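Local coordinates for transcriptional regulator (PDB 4YV9), which acts as a quorum-sensing transcriptional regulator, a receptor for SHP peptide pheromones that probably controls gene expression by binding DNA through its helix-turn-helix region, at residues Lys16-Ser21 with Asp53-Thr58; Lys224-Tyr229 with Gln252-Leu257. One frame throughout, in Å; residues are numbered along the deposited sequence.

Interaction 1: Lys16-Ser21 with Asp53-Thr58; sequences KQVSIS and DKLNIT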
# COMPACT_ATOMS: atom_id res chain seq x y z
N LYS B 16 -16.23 -16.13 -9.27
CA LYS B 16 -15.48 -17.15 -8.55
C LYS B 16 -16.12 -18.53 -8.66
O LYS B 16 -15.69 -19.48 -8.00
CB LYS B 16 -15.34 -16.77 -7.08
CG LYS B 16 -14.39 -15.60 -6.88
CD LYS B 16 -14.15 -15.32 -5.41
CE LYS B 16 -13.19 -14.18 -5.25
NZ LYS B 16 -12.13 -14.38 -4.23
N GLN B 17 -17.14 -18.64 -9.52
CA GLN B 17 -17.88 -19.88 -9.73
C GLN B 17 -18.52 -20.41 -8.44
O GLN B 17 -18.68 -21.61 -8.27
CB GLN B 17 -16.96 -20.96 -10.34
CG GLN B 17 -15.93 -20.43 -11.33
CD GLN B 17 -16.55 -19.57 -12.41
OE1 GLN B 17 -17.64 -19.86 -12.90
NE2 GLN B 17 -15.86 -18.50 -12.79
N VAL B 18 -18.91 -19.50 -7.55
CA VAL B 18 -19.49 -19.85 -6.24
C VAL B 18 -21.03 -19.78 -6.27
O VAL B 18 -21.62 -18.85 -6.83
CB VAL B 18 -18.91 -18.91 -5.15
CG1 VAL B 18 -19.61 -19.08 -3.80
CG2 VAL B 18 -17.42 -19.17 -5.00
N SER B 19 -21.71 -20.79 -5.70
CA SER B 19 -23.17 -20.81 -5.71
C SER B 19 -23.76 -19.93 -4.62
O SER B 19 -23.14 -19.70 -3.60
CB SER B 19 -23.70 -22.25 -5.51
OG SER B 19 -23.40 -22.71 -4.20
N ILE B 20 -24.97 -19.44 -4.84
CA ILE B 20 -25.70 -18.77 -3.76
C ILE B 20 -25.92 -19.72 -2.57
O ILE B 20 -25.77 -19.34 -1.41
CB ILE B 20 -27.03 -18.23 -4.27
CG1 ILE B 20 -26.77 -17.04 -5.21
CG2 ILE B 20 -27.95 -17.86 -3.10
CD1 ILE B 20 -28.01 -16.58 -5.96
N SER B 21 -26.26 -20.97 -2.87
CA SER B 21 -26.48 -21.96 -1.82
C SER B 21 -25.31 -22.06 -0.83
O SER B 21 -25.51 -22.12 0.39
CB SER B 21 -26.76 -23.32 -2.46
OG SER B 21 -26.97 -24.29 -1.46
N ASP B 53 -16.56 -12.31 3.25
CA ASP B 53 -15.57 -13.13 3.93
C ASP B 53 -15.58 -14.57 3.38
O ASP B 53 -14.53 -15.18 3.18
CB ASP B 53 -15.81 -13.10 5.44
CG ASP B 53 -14.83 -13.97 6.20
OD1 ASP B 53 -13.63 -13.91 5.92
OD2 ASP B 53 -15.28 -14.73 7.10
N LYS B 54 -16.77 -15.11 3.13
CA LYS B 54 -16.90 -16.43 2.52
C LYS B 54 -16.27 -16.48 1.13
O LYS B 54 -15.71 -17.51 0.72
CB LYS B 54 -18.37 -16.85 2.46
CG LYS B 54 -18.93 -17.15 3.88
CD LYS B 54 -20.40 -17.49 3.89
CE LYS B 54 -20.66 -18.33 5.16
NZ LYS B 54 -22.05 -18.36 5.60
N LEU B 55 -16.34 -15.35 0.41
CA LEU B 55 -15.69 -15.22 -0.89
C LEU B 55 -14.23 -14.75 -0.80
O LEU B 55 -13.60 -14.53 -1.84
CB LEU B 55 -16.48 -14.23 -1.76
CG LEU B 55 -17.93 -14.62 -2.07
CD1 LEU B 55 -18.68 -13.40 -2.66
CD2 LEU B 55 -17.96 -15.78 -3.05
N ASN B 56 -13.71 -14.60 0.42
CA ASN B 56 -12.33 -14.14 0.67
C ASN B 56 -12.02 -12.77 0.03
O ASN B 56 -10.94 -12.54 -0.52
CB ASN B 56 -11.33 -15.19 0.19
CG ASN B 56 -11.43 -16.49 1.00
OD1 ASN B 56 -11.25 -16.47 2.22
ND2 ASN B 56 -11.73 -17.59 0.33
N ILE B 57 -13.02 -11.90 0.09
CA ILE B 57 -12.93 -10.52 -0.36
C ILE B 57 -13.23 -9.65 0.85
O ILE B 57 -14.17 -9.91 1.60
CB ILE B 57 -13.94 -10.20 -1.49
CG1 ILE B 57 -13.78 -11.17 -2.66
CG2 ILE B 57 -13.79 -8.74 -1.96
CD1 ILE B 57 -14.97 -11.18 -3.60
N THR B 58 -12.40 -8.66 1.09
CA THR B 58 -12.68 -7.75 2.17
C THR B 58 -13.46 -6.55 1.60
O THR B 58 -13.36 -6.24 0.41
CB THR B 58 -11.39 -7.34 2.86
OG1 THR B 58 -11.64 -6.23 3.73
CG2 THR B 58 -10.35 -6.97 1.82

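Interaction 2: Lys224-Tyr229 with Gln252-Leu257; sequences KTVFLY and QIFKYL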
# COMPACT_ATOMS: atom_id res chain seq x y z
N LYS B 224 13.94 4.53 1.72
CA LYS B 224 15.28 4.12 2.14
C LYS B 224 16.38 4.90 1.39
O LYS B 224 17.43 5.21 1.96
CB LYS B 224 15.48 2.63 1.92
CG LYS B 224 14.67 1.77 2.91
CD LYS B 224 14.82 0.29 2.59
CE LYS B 224 14.29 -0.57 3.75
NZ LYS B 224 14.10 -1.97 3.30
N THR B 225 16.12 5.20 0.12
CA THR B 225 17.10 5.93 -0.69
C THR B 225 17.20 7.38 -0.24
O THR B 225 18.29 7.92 -0.09
CB THR B 225 16.76 5.90 -2.16
OG1 THR B 225 16.75 4.54 -2.62
CG2 THR B 225 17.78 6.71 -2.98
N VAL B 226 16.04 8.01 -0.01
CA VAL B 226 16.02 9.39 0.48
C VAL B 226 16.65 9.45 1.87
O VAL B 226 17.45 10.33 2.17
CB VAL B 226 14.58 9.95 0.50
CG1 VAL B 226 14.51 11.26 1.26
CG2 VAL B 226 14.07 10.14 -0.94
N PHE B 227 16.30 8.48 2.72
CA PHE B 227 16.87 8.41 4.07
C PHE B 227 18.38 8.19 4.04
O PHE B 227 19.11 8.70 4.88
CB PHE B 227 16.18 7.31 4.87
CG PHE B 227 16.59 7.25 6.32
CD1 PHE B 227 16.52 8.38 7.13
CD2 PHE B 227 17.04 6.07 6.87
CE1 PHE B 227 16.89 8.32 8.46
CE2 PHE B 227 17.41 6.01 8.21
CZ PHE B 227 17.34 7.14 8.99
N LEU B 228 18.87 7.42 3.07
CA LEU B 228 20.33 7.27 2.90
C LEU B 228 20.95 8.65 2.69
O LEU B 228 21.99 8.97 3.26
CB LEU B 228 20.65 6.37 1.71
CG LEU B 228 22.12 6.17 1.36
CD1 LEU B 228 22.87 5.57 2.54
CD2 LEU B 228 22.21 5.25 0.15
N TYR B 229 20.29 9.48 1.90
CA TYR B 229 20.84 10.79 1.57
C TYR B 229 20.78 11.72 2.78
O TYR B 229 21.76 12.33 3.14
CB TYR B 229 20.08 11.43 0.40
CG TYR B 229 20.71 12.73 -0.04
CD1 TYR B 229 20.39 13.93 0.60
CD2 TYR B 229 21.61 12.77 -1.09
CE1 TYR B 229 20.95 15.12 0.21
CE2 TYR B 229 22.18 13.97 -1.49
CZ TYR B 229 21.84 15.14 -0.83
OH TYR B 229 22.40 16.32 -1.21
N GLN B 252 23.57 7.91 -6.95
CA GLN B 252 23.76 6.79 -7.88
C GLN B 252 22.49 5.95 -8.03
O GLN B 252 22.15 5.52 -9.14
CB GLN B 252 24.91 5.89 -7.41
CG GLN B 252 26.30 6.50 -7.48
CD GLN B 252 27.38 5.53 -6.99
OE1 GLN B 252 27.55 4.43 -7.54
NE2 GLN B 252 28.11 5.93 -5.96
N ILE B 253 21.80 5.72 -6.92
CA ILE B 253 20.55 4.94 -6.96
C ILE B 253 19.52 5.64 -7.87
O ILE B 253 18.99 5.02 -8.80
CB ILE B 253 19.97 4.74 -5.53
CG1 ILE B 253 20.92 3.85 -4.73
CG2 ILE B 253 18.59 4.10 -5.59
CD1 ILE B 253 20.52 3.65 -3.29
N PHE B 254 19.23 6.91 -7.62
CA PHE B 254 18.34 7.69 -8.49
C PHE B 254 18.77 7.58 -9.95
O PHE B 254 17.95 7.36 -10.85
CB PHE B 254 18.32 9.17 -8.09
CG PHE B 254 17.68 9.46 -6.76
CD1 PHE B 254 16.51 8.82 -6.38
CD2 PHE B 254 18.26 10.38 -5.90
CE1 PHE B 254 15.92 9.11 -5.15
CE2 PHE B 254 17.68 10.66 -4.67
CZ PHE B 254 16.51 10.03 -4.29
N LYS B 255 20.08 7.74 -10.18
CA LYS B 255 20.67 7.67 -11.51
C LYS B 255 20.42 6.32 -12.17
O LYS B 255 19.89 6.25 -13.28
CB LYS B 255 22.17 7.93 -11.42
CG LYS B 255 22.88 8.03 -12.76
CD LYS B 255 24.38 8.13 -12.51
CE LYS B 255 25.18 8.17 -13.79
NZ LYS B 255 26.64 8.19 -13.47
N TYR B 256 20.81 5.26 -11.47
CA TYR B 256 20.69 3.90 -11.97
C TYR B 256 19.24 3.56 -12.30
O TYR B 256 18.99 2.83 -13.25
CB TYR B 256 21.26 2.89 -10.95
CG TYR B 256 22.77 2.93 -10.78
CD1 TYR B 256 23.57 3.67 -11.65
CD2 TYR B 256 23.40 2.22 -9.76
CE1 TYR B 256 24.94 3.70 -11.51
CE2 TYR B 256 24.78 2.25 -9.61
CZ TYR B 256 25.55 3.00 -10.49
OH TYR B 256 26.93 3.03 -10.35
N LEU B 257 18.28 4.08 -11.54
CA LEU B 257 16.87 3.76 -11.77
C LEU B 257 16.20 4.68 -12.78
O LEU B 257 15.01 4.58 -13.02
CB LEU B 257 16.06 3.81 -10.47
CG LEU B 257 16.46 2.82 -9.38
CD1 LEU B 257 15.59 3.04 -8.13
CD2 LEU B 257 16.33 1.38 -9.88

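Interaction 1: Lys16-Ser21 with Asp53-Thr58
Lys16 reaches from the end of one helix to the end of another, and its NZ donates a hydrogen bond to the backbone O of Leu55. From CB the chain runs extended through CG and CD (chi2 -175°), and Lys16 CD passes 3.7 Å from Leu55 O. The next carbon, Lys16 CE, is 3.5 Å from Leu55 O and 3.9 Å from Ile57 CD1, so the aliphatic part of the lysine also packs on the isoleucine. A bend at chi4 (-136°) then sets Lys16 NZ 2.8 Å from Leu55 O, with a C=O...N angle of 173°, almost in line with the carbonyl. The same NZ has a second partner, a salt bridge to Glu144 of the second subunit, which probably helps to keep this buried amine charged.

The acceptor lies just before Asn56, whose positive phi marks a Schellman motif closing helix 45-54; Lys16 in turn precedes Gln17, the C-prime residue of the Schellman motif that ends helix 6-15. Nearby, Val18 and Leu55 add an apolar contact: CD2 of Leu55 comes 3.8 Å from Val18 CG1 and 3.9 Å from Val18 CB.

The contact thus joins two helix ends within the helix-turn-helix region. Leu55 and Ile57 also pack on Leu9 and Leu12 of helix 6-15, respectively, while Tyr133 of the second subunit packs against Lys16, placing the contact between helix 6-15, the end of helix 45-54 and the other subunit.

Interaction 2: Lys224-Tyr229 with Gln252-Leu257
Two roughly antiparallel, consecutive helices of the all-helical C-terminal repeat domain, 221-236 and 242-256, meet where Thr225 faces Ile253 and Phe254. The local axes approach to 10.7 Å and run at 145° to each other. Thr225 and Ile253 point at one another tip to tip, OG1 of the threonine lying 3.5 Å from CG2 of the isoleucine. The methyl of Thr225, CG2, is anti to the backbone N and sits over one face of the Phe254 ring, 4.0 Å from its centroid and 24° off the normal, which meets the geometry of a CH-pi contact. Thr225 CG2 is nearest to Phe254 CE1, 3.7 Å away. Val226 CG2 comes instead to the edge of that ring, 4.1 Å from Phe254 CZ. Further along, Leu228 CD2 touches Ile253 CD1 at 4.2 Å.

Ile253 and Phe254 also pack on Leu257 and Phe221 of the second subunit, respectively, and Val226 touches a modified side chain of the bound peptide. No hydrogen bond links the two segments; the buried Thr225 hydroxyl is satisfied within its own helix by Phe221 O. Cohesion between them therefore rests on dispersion and CH-pi contacts, with threonine presenting its methyl to the aromatic face.

How the interactions relate
Interactions 1 and 2 lie in different family regions, the helix-turn-helix and the Rgg C-terminal domain, with centres 43 Å apart and nearest atoms about 25 Å apart. They share no helix and follow one another along the chain. Both are buried and both adjoin the second subunit, yet their chemistry differs. At 16-21 with 53-58, one backbone carbonyl at the end of helix 45-54 accepts a bond from a lysine at the end of helix 6-15, beside an apolar contact, and the amine is shared with the other subunit. At 224-229 with 252-257, helix flanks meet, their backbones internally bonded, so side-chain packing alone joins them. The segments bury 179 and 228 Å² respectively.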